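Side-chain contacts in racemase (Pseudovibrio sp. JE062, PDB 3MKC), which belongs to the mandelate racemase/muconate lactonizing enzyme family of the enolase superfamily, pairing an N-terminal domain with a TIM-barrel-type C-terminal domain: residues S247-L252 with E273-K278; S286-C291 with I326-A331; M303-N308 with V332-Y337; P313-W316 with I320-A323. All blocks are in the same frame, centred on the assembly; numbering follows the deposited sequence.

Contact 1 (S247-L252 with E273-K278); sequences SGHAKL and EEWITK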
loop_
_atom_site.group_PDB
_atom_site.type_symbol
_atom_site.label_atom_id
_atom_site.label_comp_id
_atom_site.label_asym_id
_atom_site.label_seq_id
_atom_site.Cartn_x
_atom_site.Cartn_y
_atom_site.Cartn_z
ATOM N N SER A 247 -15.592 -9.477 -13.648
ATOM C CA SER A 247 -16.435 -10.655 -13.802
ATOM C C SER A 247 -15.583 -11.920 -13.872
ATOM O O SER A 247 -16.010 -12.980 -13.442
ATOM C CB SER A 247 -17.323 -10.532 -15.051
ATOM O OG SER A 247 -16.566 -10.202 -16.203
ATOM N N GLY A 248 -14.372 -11.796 -14.410
ATOM C CA GLY A 248 -13.493 -12.946 -14.505
ATOM C C GLY A 248 -13.039 -13.389 -13.126
ATOM O O GLY A 248 -12.937 -14.579 -12.844
ATOM N N HIS A 249 -12.758 -12.429 -12.253
ATOM C CA HIS A 249 -12.345 -12.787 -10.910
ATOM C C HIS A 249 -13.484 -13.532 -10.196
ATOM O O HIS A 249 -13.248 -14.482 -9.454
ATOM C CB HIS A 249 -11.941 -11.536 -10.125
ATOM C CG HIS A 249 -10.626 -10.961 -10.544
ATOM N ND1 HIS A 249 -10.438 -10.324 -11.753
ATOM C CD2 HIS A 249 -9.426 -10.935 -9.916
ATOM C CE1 HIS A 249 -9.182 -9.929 -11.853
ATOM N NE2 HIS A 249 -8.545 -10.289 -10.751
ATOM N N ALA A 250 -14.723 -13.110 -10.430
ATOM C CA ALA A 250 -15.854 -13.773 -9.787
ATOM C C ALA A 250 -15.872 -15.250 -10.191
ATOM O O ALA A 250 -16.203 -16.122 -9.382
ATOM C CB ALA A 250 -17.175 -13.096 -10.191
ATOM N N LYS A 251 -15.511 -15.522 -11.443
ATOM C CA LYS A 251 -15.471 -16.893 -11.941
ATOM C C LYS A 251 -14.465 -17.699 -11.141
ATOM O O LYS A 251 -14.746 -18.826 -10.728
ATOM C CB LYS A 251 -15.083 -16.919 -13.420
ATOM C CG LYS A 251 -16.187 -16.502 -14.373
ATOM C CD LYS A 251 -17.300 -17.533 -14.402
ATOM C CE LYS A 251 -18.222 -17.328 -15.592
ATOM N NZ LYS A 251 -19.003 -16.066 -15.486
ATOM N N LEU A 252 -13.283 -17.125 -10.928
ATOM C CA LEU A 252 -12.245 -17.808 -10.160
ATOM C C LEU A 252 -12.754 -18.094 -8.760
ATOM O O LEU A 252 -12.510 -19.163 -8.205
ATOM C CB LEU A 252 -10.978 -16.955 -10.068
ATOM C CG LEU A 252 -10.183 -16.744 -11.354
ATOM C CD1 LEU A 252 -8.934 -15.919 -11.051
ATOM C CD2 LEU A 252 -9.793 -18.097 -11.940
ATOM N N GLU A 273 -15.790 -1.082 -3.925
ATOM C CA GLU A 273 -17.102 -1.681 -3.739
ATOM C C GLU A 273 -17.436 -2.600 -4.909
ATOM O O GLU A 273 -18.001 -3.673 -4.711
ATOM C CB GLU A 273 -18.174 -0.592 -3.603
ATOM C CG GLU A 273 -19.586 -1.123 -3.386
ATOM C CD GLU A 273 -20.264 -1.539 -4.682
ATOM O OE1 GLU A 273 -20.163 -0.781 -5.671
ATOM O OE2 GLU A 273 -20.906 -2.615 -4.713
ATOM N N GLU A 274 -17.079 -2.187 -6.125
ATOM C CA GLU A 274 -17.367 -3.008 -7.297
ATOM C C GLU A 274 -16.531 -4.292 -7.238
ATOM O O GLU A 274 -16.991 -5.363 -7.629
ATOM C CB GLU A 274 -17.080 -2.218 -8.586
ATOM C CG GLU A 274 -17.380 -2.985 -9.862
ATOM C CD GLU A 274 -17.162 -2.164 -11.125
ATOM O OE1 GLU A 274 -16.309 -1.248 -11.113
ATOM O OE2 GLU A 274 -17.834 -2.452 -12.142
ATOM N N TRP A 275 -15.299 -4.191 -6.751
ATOM C CA TRP A 275 -14.481 -5.394 -6.632
ATOM C C TRP A 275 -15.136 -6.359 -5.653
ATOM O O TRP A 275 -15.104 -7.569 -5.841
ATOM C CB TRP A 275 -13.084 -5.063 -6.123
ATOM C CG TRP A 275 -12.150 -4.656 -7.205
ATOM C CD1 TRP A 275 -11.852 -3.384 -7.594
ATOM C CD2 TRP A 275 -11.380 -5.528 -8.041
ATOM N NE1 TRP A 275 -10.937 -3.409 -8.620
ATOM C CE2 TRP A 275 -10.631 -4.713 -8.914
ATOM C CE3 TRP A 275 -11.251 -6.922 -8.137
ATOM C CZ2 TRP A 275 -9.760 -5.242 -9.874
ATOM C CZ3 TRP A 275 -10.385 -7.452 -9.098
ATOM C CH2 TRP A 275 -9.652 -6.612 -9.952
ATOM N N ILE A 276 -15.730 -5.820 -4.597
ATOM C CA ILE A 276 -16.376 -6.672 -3.606
ATOM C C ILE A 276 -17.627 -7.373 -4.139
ATOM O O ILE A 276 -17.733 -8.599 -4.087
ATOM C CB ILE A 276 -16.786 -5.871 -2.349
ATOM C CG1 ILE A 276 -15.544 -5.466 -1.555
ATOM C CG2 ILE A 276 -17.728 -6.700 -1.478
ATOM C CD1 ILE A 276 -15.859 -4.564 -0.375
ATOM N N THR A 277 -18.571 -6.593 -4.651
ATOM C CA THR A 277 -19.829 -7.169 -5.126
ATOM C C THR A 277 -19.800 -7.844 -6.490
ATOM O O THR A 277 -20.448 -8.870 -6.680
ATOM C CB THR A 277 -20.949 -6.110 -5.141
ATOM O OG1 THR A 277 -20.632 -5.093 -6.097
ATOM C CG2 THR A 277 -21.097 -5.476 -3.768
ATOM N N LYS A 278 -19.065 -7.280 -7.443
ATOM C CA LYS A 278 -19.006 -7.864 -8.782
ATOM C C LYS A 278 -17.834 -8.827 -8.919
ATOM O O LYS A 278 -17.955 -9.891 -9.530
ATOM C CB LYS A 278 -18.884 -6.768 -9.846
ATOM C CG LYS A 278 -19.028 -7.290 -11.271
ATOM C CD LYS A 278 -18.598 -6.253 -12.304
ATOM C CE LYS A 278 -19.715 -5.932 -13.284
ATOM N NZ LYS A 278 -20.808 -5.128 -12.659
#
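H249 and W275 meet as a T-shaped aromatic pair, the indole bringing its edge to a face of the imidazole. The planes stand at 83°, and the imidazole centroid lies 4.9 Å from that of the indole six-membered ring. CZ3 of W275 does the touching: it sits above the centre of the H249 ring and is nearly equidistant from all five of its atoms, coming to 3.7 Å from H249 CD2. The neighbouring W275 CH2 follows over the CE1 and NE2 side of the imidazole. The start of the W275 side chain does not aim at the other helix, but its far end comes up to it: with CG anti to its carbonyl carbon (chi1 -85°) the long indole swings its benzene end across the gap. The imidazole is held in rotation by H249 ND1, which donates to the carbonyl O of D245 one turn earlier, so its face stays presented to the indole. H243 makes a further edge-to-face pair with W275, and L246 also packs on the indole.

Beside the aromatic pair, one backbone group is touched at the end of segment 273-278: A250 CB lies 3.4 Å from K278 O, a close approach of an apolar group to the backbone. The exposed side chain of K278 borders the contact and itself approaches segment 247-252 no closer than 4.6 Å.

Helices 246-255 and 268-277 are successive helices of the outer layer of the TIM barrel, laid side by side around the strands they alternate with.

Contact 2 (S286-C291 with I326-A331); sequences SDYNRC and IHYQFA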
loop_
_atom_site.group_PDB
_atom_site.type_symbol
_atom_site.label_atom_id
_atom_site.label_comp_id
_atom_site.label_asym_id
_atom_site.label_seq_id
_atom_site.Cartn_x
_atom_site.Cartn_y
_atom_site.Cartn_z
ATOM N N SER A 286 -6.107 -2.231 -2.361
ATOM C CA SER A 286 -6.065 -0.791 -2.615
ATOM C C SER A 286 -4.838 -0.201 -1.915
ATOM O O SER A 286 -4.598 -0.462 -0.739
ATOM C CB SER A 286 -7.343 -0.142 -2.094
ATOM O OG SER A 286 -8.476 -0.802 -2.634
ATOM N N ASP A 287 -4.084 0.613 -2.645
ATOM C CA ASP A 287 -2.832 1.203 -2.149
ATOM C C ASP A 287 -2.953 2.522 -1.383
ATOM O O ASP A 287 -3.708 3.405 -1.767
ATOM C CB ASP A 287 -1.892 1.395 -3.343
ATOM C CG ASP A 287 -0.453 1.653 -2.938
ATOM O OD1 ASP A 287 -0.212 2.400 -1.972
ATOM O OD2 ASP A 287 0.443 1.110 -3.614
ATOM N N TYR A 288 -2.175 2.645 -0.309
ATOM C CA TYR A 288 -2.156 3.844 0.527
ATOM C C TYR A 288 -1.942 5.111 -0.279
ATOM O O TYR A 288 -2.636 6.111 -0.093
ATOM C CB TYR A 288 -1.012 3.774 1.546
ATOM C CG TYR A 288 -0.996 2.550 2.419
ATOM C CD1 TYR A 288 -1.697 2.518 3.624
ATOM C CD2 TYR A 288 -0.276 1.417 2.043
ATOM C CE1 TYR A 288 -1.685 1.389 4.434
ATOM C CE2 TYR A 288 -0.258 0.282 2.846
ATOM C CZ TYR A 288 -0.967 0.273 4.038
ATOM O OH TYR A 288 -0.982 -0.864 4.819
ATOM N N ASN A 289 -0.956 5.068 -1.166
ATOM C CA ASN A 289 -0.599 6.238 -1.951
ATOM C C ASN A 289 -1.271 6.336 -3.311
ATOM O O ASN A 289 -0.831 7.105 -4.172
ATOM C CB ASN A 289 0.928 6.298 -2.108
ATOM C CG ASN A 289 1.512 5.002 -2.641
ATOM O OD1 ASN A 289 1.133 4.535 -3.717
ATOM N ND2 ASN A 289 2.441 4.411 -1.884
ATOM N N ARG A 290 -2.342 5.569 -3.501
ATOM C CA ARG A 290 -3.067 5.589 -4.763
ATOM C C ARG A 290 -4.569 5.802 -4.603
ATOM O O ARG A 290 -5.158 6.675 -5.243
ATOM C CB ARG A 290 -2.883 4.265 -5.518
ATOM C CG ARG A 290 -1.496 3.983 -6.078
ATOM C CD ARG A 290 -1.454 2.561 -6.648
ATOM N NE ARG A 290 -2.342 2.385 -7.799
ATOM C CZ ARG A 290 -2.021 2.713 -9.048
ATOM N NH1 ARG A 290 -0.827 3.231 -9.311
ATOM N NH2 ARG A 290 -2.892 2.528 -10.034
ATOM N N CYS A 291 -5.178 4.994 -3.737
ATOM C CA CYS A 291 -6.630 4.989 -3.573
ATOM C C CYS A 291 -7.357 6.060 -2.793
ATOM O O CYS A 291 -8.584 6.066 -2.789
ATOM C CB CYS A 291 -7.068 3.637 -3.011
ATOM S SG CYS A 291 -6.852 3.494 -1.222
ATOM N N ILE A 326 1.953 0.445 9.044
ATOM C CA ILE A 326 1.936 -0.098 10.396
ATOM C C ILE A 326 0.796 0.536 11.190
ATOM O O ILE A 326 0.085 -0.142 11.933
ATOM C CB ILE A 326 3.279 0.162 11.120
ATOM C CG1 ILE A 326 4.380 -0.673 10.467
ATOM C CG2 ILE A 326 3.152 -0.188 12.603
ATOM C CD1 ILE A 326 5.774 -0.400 11.013
ATOM N N HIS A 327 0.614 1.843 11.034
ATOM C CA HIS A 327 -0.447 2.526 11.756
ATOM C C HIS A 327 -1.783 2.010 11.258
ATOM O O HIS A 327 -2.723 1.841 12.035
ATOM C CB HIS A 327 -0.328 4.037 11.561
ATOM C CG HIS A 327 0.762 4.657 12.375
ATOM N ND1 HIS A 327 0.530 5.263 13.590
ATOM C CD2 HIS A 327 2.098 4.746 12.160
ATOM C CE1 HIS A 327 1.673 5.698 14.089
ATOM N NE2 HIS A 327 2.641 5.397 13.240
ATOM N N TYR A 328 -1.852 1.754 9.957
ATOM C CA TYR A 328 -3.062 1.212 9.340
ATOM C C TYR A 328 -3.418 -0.148 9.950
ATOM O O TYR A 328 -4.539 -0.365 10.418
ATOM C CB TYR A 328 -2.854 1.041 7.829
ATOM C CG TYR A 328 -3.920 0.171 7.192
ATOM C CD1 TYR A 328 -5.149 0.704 6.817
ATOM C CD2 TYR A 328 -3.734 -1.211 7.069
ATOM C CE1 TYR A 328 -6.174 -0.116 6.343
ATOM C CE2 TYR A 328 -4.751 -2.037 6.600
ATOM C CZ TYR A 328 -5.971 -1.484 6.243
ATOM O OH TYR A 328 -7.001 -2.295 5.822
ATOM N N GLN A 329 -2.453 -1.064 9.967
ATOM C CA GLN A 329 -2.725 -2.398 10.491
ATOM C C GLN A 329 -3.155 -2.400 11.950
ATOM O O GLN A 329 -3.961 -3.228 12.358
ATOM C CB GLN A 329 -1.516 -3.320 10.309
ATOM C CG GLN A 329 -1.831 -4.786 10.608
ATOM C CD GLN A 329 -2.724 -5.429 9.551
ATOM O OE1 GLN A 329 -3.309 -4.745 8.711
ATOM N NE2 GLN A 329 -2.837 -6.753 9.599
ATOM N N PHE A 330 -2.627 -1.476 12.742
ATOM C CA PHE A 330 -3.009 -1.421 14.147
ATOM C C PHE A 330 -4.437 -0.940 14.387
ATOM O O PHE A 330 -5.191 -1.560 15.140
ATOM C CB PHE A 330 -2.048 -0.518 14.925
ATOM C CG PHE A 330 -0.881 -1.252 15.519
ATOM C CD1 PHE A 330 -1.065 -2.097 16.611
ATOM C CD2 PHE A 330 0.392 -1.128 14.969
ATOM C CE1 PHE A 330 0.008 -2.814 17.150
ATOM C CE2 PHE A 330 1.468 -1.841 15.499
ATOM C CZ PHE A 330 1.270 -2.688 16.594
ATOM N N ALA A 331 -4.818 0.150 13.730
ATOM C CA ALA A 331 -6.140 0.726 13.955
ATOM C C ALA A 331 -7.239 0.354 12.967
ATOM O O ALA A 331 -8.415 0.352 13.327
ATOM C CB ALA A 331 -6.022 2.236 14.012
#
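Y288, in the turn after strand 283-284, faces Y328 on helix 319-331 with their CA atoms 9.2 Å apart, so the backbones stay separate and the two phenol side chains span the gap. The contact belongs to the TIM-barrel-type domain and ties a loop following one barrel strand to a helix further along the chain. The two rings form an offset edge-to-face pair, with centroids 5.7 Å apart and planes at 82°. Y288 supplies the edge: its CE1 lies against CB of Y328, while the face of Y328 is turned to it. Y328 swings its ring out from the helix toward the loop, its first torsion (165°) placing CG opposite the backbone N, and its own hydroxyl goes elsewhere, hydrogen-bonded to T301. L294 of helix 293-306 packs on both tyrosines, so the pair is packed in the interior between helix 293-306 and helix 319-331.

The loop is shaped by an Asx turn in which D287 OD1 accepts from N289 N at 2.9 Å, while the carbonyl O of D287 accepts from the backbone N of both R290 and C291. At the outer end of the Y288 ring, its OH lies 3.6 Å from Y328 CD2.

Contact 3 (M303-N308 with V332-Y337); sequences MATANN and VGNAPY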
loop_
_atom_site.group_PDB
_atom_site.type_symbol
_atom_site.label_atom_id
_atom_site.label_comp_id
_atom_site.label_asym_id
_atom_site.label_seq_id
_atom_site.Cartn_x
_atom_site.Cartn_y
_atom_site.Cartn_z
HETATM N N MSE A 303 -16.116 -1.312 5.087
HETATM C CA MSE A 303 -17.074 -1.858 4.121
HETATM C C MSE A 303 -16.692 -3.312 3.854
HETATM O O MSE A 303 -17.546 -4.202 3.768
HETATM C CB MSE A 303 -17.023 -1.062 2.808
HETATM C CG MSE A 303 -17.762 -1.730 1.622
HETATM SE SE MSE A 303 -17.837 -0.728 -0.024
HETATM C CE MSE A 303 -15.987 -0.536 -0.297
ATOM N N ALA A 304 -15.391 -3.537 3.724
ATOM C CA ALA A 304 -14.874 -4.871 3.460
ATOM C C ALA A 304 -15.240 -5.821 4.597
ATOM O O ALA A 304 -15.751 -6.909 4.365
ATOM C CB ALA A 304 -13.365 -4.816 3.289
ATOM N N THR A 305 -14.984 -5.399 5.829
ATOM C CA THR A 305 -15.301 -6.242 6.977
ATOM C C THR A 305 -16.772 -6.666 6.965
ATOM O O THR A 305 -17.099 -7.827 7.218
ATOM C CB THR A 305 -14.986 -5.504 8.277
ATOM O OG1 THR A 305 -13.567 -5.314 8.371
ATOM C CG2 THR A 305 -15.491 -6.284 9.486
ATOM N N ALA A 306 -17.655 -5.725 6.651
ATOM C CA ALA A 306 -19.085 -6.025 6.623
ATOM C C ALA A 306 -19.403 -7.061 5.545
ATOM O O ALA A 306 -20.383 -7.791 5.651
ATOM C CB ALA A 306 -19.881 -4.742 6.373
ATOM N N ASN A 307 -18.574 -7.116 4.509
ATOM C CA ASN A 307 -18.783 -8.052 3.402
ATOM C C ASN A 307 -17.852 -9.270 3.449
ATOM O O ASN A 307 -17.706 -9.982 2.452
ATOM C CB ASN A 307 -18.610 -7.311 2.072
ATOM C CG ASN A 307 -19.769 -6.375 1.773
ATOM O OD1 ASN A 307 -20.821 -6.809 1.293
ATOM N ND2 ASN A 307 -19.591 -5.087 2.061
ATOM N N ASN A 308 -17.225 -9.501 4.603
ATOM C CA ASN A 308 -16.318 -10.643 4.775
ATOM C C ASN A 308 -15.151 -10.634 3.794
ATOM O O ASN A 308 -14.751 -11.674 3.263
ATOM C CB ASN A 308 -17.094 -11.951 4.634
ATOM C CG ASN A 308 -18.240 -12.043 5.615
ATOM O OD1 ASN A 308 -18.034 -12.161 6.830
ATOM N ND2 ASN A 308 -19.461 -11.978 5.096
ATOM N N VAL A 332 -6.854 0.047 11.736
ATOM C CA VAL A 332 -7.819 -0.245 10.677
ATOM C C VAL A 332 -7.826 -1.672 10.149
ATOM O O VAL A 332 -8.893 -2.231 9.885
ATOM C CB VAL A 332 -7.578 0.697 9.477
ATOM C CG1 VAL A 332 -8.713 0.574 8.469
ATOM C CG2 VAL A 332 -7.433 2.134 9.972
ATOM N N GLY A 333 -6.637 -2.249 9.982
ATOM C CA GLY A 333 -6.509 -3.601 9.458
ATOM C C GLY A 333 -7.496 -4.627 9.976
ATOM O O GLY A 333 -7.783 -4.684 11.173
ATOM N N ASN A 334 -8.018 -5.448 9.068
ATOM C CA ASN A 334 -8.975 -6.480 9.440
ATOM C C ASN A 334 -8.468 -7.867 9.066
ATOM O O ASN A 334 -9.220 -8.842 9.129
ATOM C CB ASN A 334 -10.333 -6.226 8.771
ATOM C CG ASN A 334 -10.326 -6.524 7.277
ATOM O OD1 ASN A 334 -9.287 -6.802 6.689
ATOM N ND2 ASN A 334 -11.499 -6.455 6.658
ATOM N N ALA A 335 -7.192 -7.951 8.693
ATOM C CA ALA A 335 -6.593 -9.221 8.291
ATOM C C ALA A 335 -5.384 -9.600 9.140
ATOM O O ALA A 335 -4.824 -8.764 9.843
ATOM C CB ALA A 335 -6.196 -9.158 6.820
ATOM N N PRO A 336 -4.960 -10.877 9.078
ATOM C CA PRO A 336 -3.808 -11.354 9.856
ATOM C C PRO A 336 -2.484 -10.709 9.468
ATOM O O PRO A 336 -1.569 -10.612 10.289
ATOM C CB PRO A 336 -3.779 -12.858 9.569
ATOM C CG PRO A 336 -5.176 -13.179 9.140
ATOM C CD PRO A 336 -5.563 -11.983 8.317
ATOM N N TYR A 337 -2.372 -10.294 8.212
ATOM C CA TYR A 337 -1.145 -9.684 7.717
ATOM C C TYR A 337 -1.451 -8.451 6.873
ATOM O O TYR A 337 -2.613 -8.137 6.607
ATOM C CB TYR A 337 -0.377 -10.678 6.841
ATOM C CG TYR A 337 -0.228 -12.063 7.434
ATOM C CD1 TYR A 337 0.564 -12.278 8.559
ATOM C CD2 TYR A 337 -0.866 -13.162 6.853
ATOM C CE1 TYR A 337 0.723 -13.551 9.092
ATOM C CE2 TYR A 337 -0.715 -14.444 7.379
ATOM C CZ TYR A 337 0.083 -14.630 8.497
ATOM O OH TYR A 337 0.249 -15.888 9.024
#
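T305 and N334 are joined by one direct hydrogen bond, in which N334 ND2 donates to T305 OG1 over 2.9 Å with an N-H...O angle of 162°. The hydroxyl oxygen lies close to the amide plane of N334, so the N-H is aimed well at it. A chi1 of 73° sets N334 CG between its backbone N and carbonyl carbon and brings the amide up to the helix. Further polar bonds surround this one: T305 OG1 also donates to the carbonyl O of T301 one turn back, N334 ND2 gives a second bond to V309 O, and N334 OD1 accepts from V311 N.

Van der Waals contact is slight: A304 CB stands 4.2 Å from N334 ND2, and N334 CB passes T305 OG1 at 3.4 Å.

A Schellman motif, with N308 (positive phi) as C-prime residue, ends helix 293-306; separately, N307 ND2 donates to M303 O at 2.8 Å from above the carbonyl plane.

With ND2 bonded to two acceptors and OD1 to a donor, turning the N334 amide over would set OD1 against V309 O and the NH2 group against V311 N, so these bonds probably settle its orientation and hold N334 between the helix end and strand 310-311.

Contact 4 (P313-W316 with I320-A323); sequences PHNW and ITSA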
loop_
_atom_site.group_PDB
_atom_site.type_symbol
_atom_site.label_atom_id
_atom_site.label_comp_id
_atom_site.label_asym_id
_atom_site.label_seq_id
_atom_site.Cartn_x
_atom_site.Cartn_y
_atom_site.Cartn_z
ATOM N N PRO A 313 -3.530 -3.608 2.124
ATOM C CA PRO A 313 -3.133 -2.571 1.173
ATOM C C PRO A 313 -1.796 -2.795 0.495
ATOM O O PRO A 313 -0.808 -3.146 1.146
ATOM C CB PRO A 313 -3.144 -1.300 2.020
ATOM C CG PRO A 313 -4.151 -1.601 3.088
ATOM C CD PRO A 313 -3.799 -3.019 3.448
ATOM N N HIS A 314 -1.774 -2.596 -0.817
ATOM C CA HIS A 314 -0.543 -2.748 -1.577
ATOM C C HIS A 314 0.434 -1.738 -0.988
ATOM O O HIS A 314 0.066 -0.593 -0.709
ATOM C CB HIS A 314 -0.792 -2.436 -3.047
ATOM C CG HIS A 314 0.453 -2.385 -3.875
ATOM N ND1 HIS A 314 1.221 -3.500 -4.138
ATOM C CD2 HIS A 314 1.060 -1.355 -4.507
ATOM C CE1 HIS A 314 2.245 -3.157 -4.900
ATOM N NE2 HIS A 314 2.170 -1.860 -5.137
ATOM N N ASN A 315 1.677 -2.165 -0.791
ATOM C CA ASN A 315 2.688 -1.293 -0.223
ATOM C C ASN A 315 4.058 -1.563 -0.831
ATOM O O ASN A 315 4.711 -2.555 -0.503
ATOM C CB ASN A 315 2.732 -1.470 1.299
ATOM C CG ASN A 315 3.917 -0.764 1.937
ATOM O OD1 ASN A 315 4.487 0.156 1.358
ATOM N ND2 ASN A 315 4.280 -1.187 3.144
ATOM N N TRP A 316 4.467 -0.678 -1.734
ATOM C CA TRP A 316 5.763 -0.781 -2.387
ATOM C C TRP A 316 6.260 0.601 -2.799
ATOM O O TRP A 316 6.296 0.937 -3.982
ATOM C CB TRP A 316 5.683 -1.699 -3.611
ATOM C CG TRP A 316 7.033 -2.033 -4.162
ATOM C CD1 TRP A 316 7.729 -1.342 -5.118
ATOM C CD2 TRP A 316 7.889 -3.097 -3.732
ATOM N NE1 TRP A 316 8.969 -1.910 -5.304
ATOM C CE2 TRP A 316 9.094 -2.988 -4.465
ATOM C CE3 TRP A 316 7.757 -4.131 -2.794
ATOM C CZ2 TRP A 316 10.163 -3.875 -4.290
ATOM C CZ3 TRP A 316 8.824 -5.016 -2.618
ATOM C CH2 TRP A 316 10.012 -4.879 -3.365
ATOM N N ILE A 320 7.954 6.162 4.034
ATOM C CA ILE A 320 6.792 6.968 4.383
ATOM C C ILE A 320 5.523 6.114 4.379
ATOM O O ILE A 320 4.717 6.167 5.309
ATOM C CB ILE A 320 6.618 8.142 3.403
ATOM C CG1 ILE A 320 7.863 9.039 3.445
ATOM C CG2 ILE A 320 5.382 8.947 3.771
ATOM C CD1 ILE A 320 7.782 10.254 2.533
ATOM N N THR A 321 5.351 5.324 3.327
ATOM C CA THR A 321 4.180 4.463 3.227
ATOM C C THR A 321 4.292 3.280 4.194
ATOM O O THR A 321 3.289 2.839 4.759
ATOM C CB THR A 321 3.989 3.964 1.780
ATOM O OG1 THR A 321 3.721 5.087 0.930
ATOM C CG2 THR A 321 2.826 2.977 1.690
ATOM N N SER A 322 5.504 2.768 4.399
ATOM C CA SER A 322 5.677 1.654 5.329
ATOM C C SER A 322 5.223 2.067 6.729
ATOM O O SER A 322 4.668 1.258 7.472
ATOM C CB SER A 322 7.138 1.197 5.375
ATOM O OG SER A 322 7.470 0.424 4.232
ATOM N N ALA A 323 5.456 3.328 7.088
ATOM C CA ALA A 323 5.049 3.821 8.394
ATOM C C ALA A 323 3.525 3.873 8.471
ATOM O O ALA A 323 2.922 3.444 9.463
ATOM C CB ALA A 323 5.631 5.211 8.638
HETATM O O HOH W 1 6.999 1.028 1.283
#
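N315 reaches across to T321 and S322, joining the loop after strand 310-311 to the first turn of helix 319-331, a beta-to-alpha connection of the TIM-barrel-type domain. The carboxamide of N315 carries the contact, the three buried residues meeting through van der Waals touch and one shared water. The chi1 of N315, 170°, stretches the chain away from its own backbone N and out to the helix, where the amide and the T321 side chain run antiparallel, alongside each other.

T321 meets the oxygen end of the amide with a methyl group: its CG2 comes to 3.3 Å from N315 OD1. The torsion of T321 (chi1 -64°) leaves CG2 anti to the backbone N, facing the asparagine, and sends the hydroxyl to other partners. There OG1 is hydrogen-bonded to E47 OE2, in the sequence range of the N-terminal domain, and receives a bond from N289 ND2. T321 thus presents apolar and polar branches to different neighbours, and its hydroxyl links the barrel domain to the N-terminal one.

S322 lies at the nitrogen end of the amide, where its OG is 3.7 Å from N315 ND2, a van der Waals distance; ND2 has its hydrogen-bonding partner elsewhere in the structure. On the backbone side, N315 N is hydrogen-bonded to E339 OE1, steadying the residue that bears the amide.

No direct hydrogen bond spans the segments; a water links them, donating to N315 OD1 at 2.7 Å and accepting from S322 OG at 3.0 Å.

In the fold
All four contacts lie in the TIM-barrel-type domain and fall in its later beta/alpha units. Contact 1 closes before the others open, its centre about 22 Å from that of contact 2; contact 3 lies about 17 Å from it between centres and touches it, E273 and I276 packing on M303 and N307. Contacts 2 and 3 alternate along the chain, about 12 Å between centres, and Y328 O probably accepts a hydrogen bond from G333 N. Contact 4, nested inside both loops, shares helix 319-331 with contact 2, about 7 Å between centres, with a probable N289 to T321 bond. Contacts 2, 3 and 4 therefore form one connected group around helix 319-331, while contact 1 joins the outer helical layer.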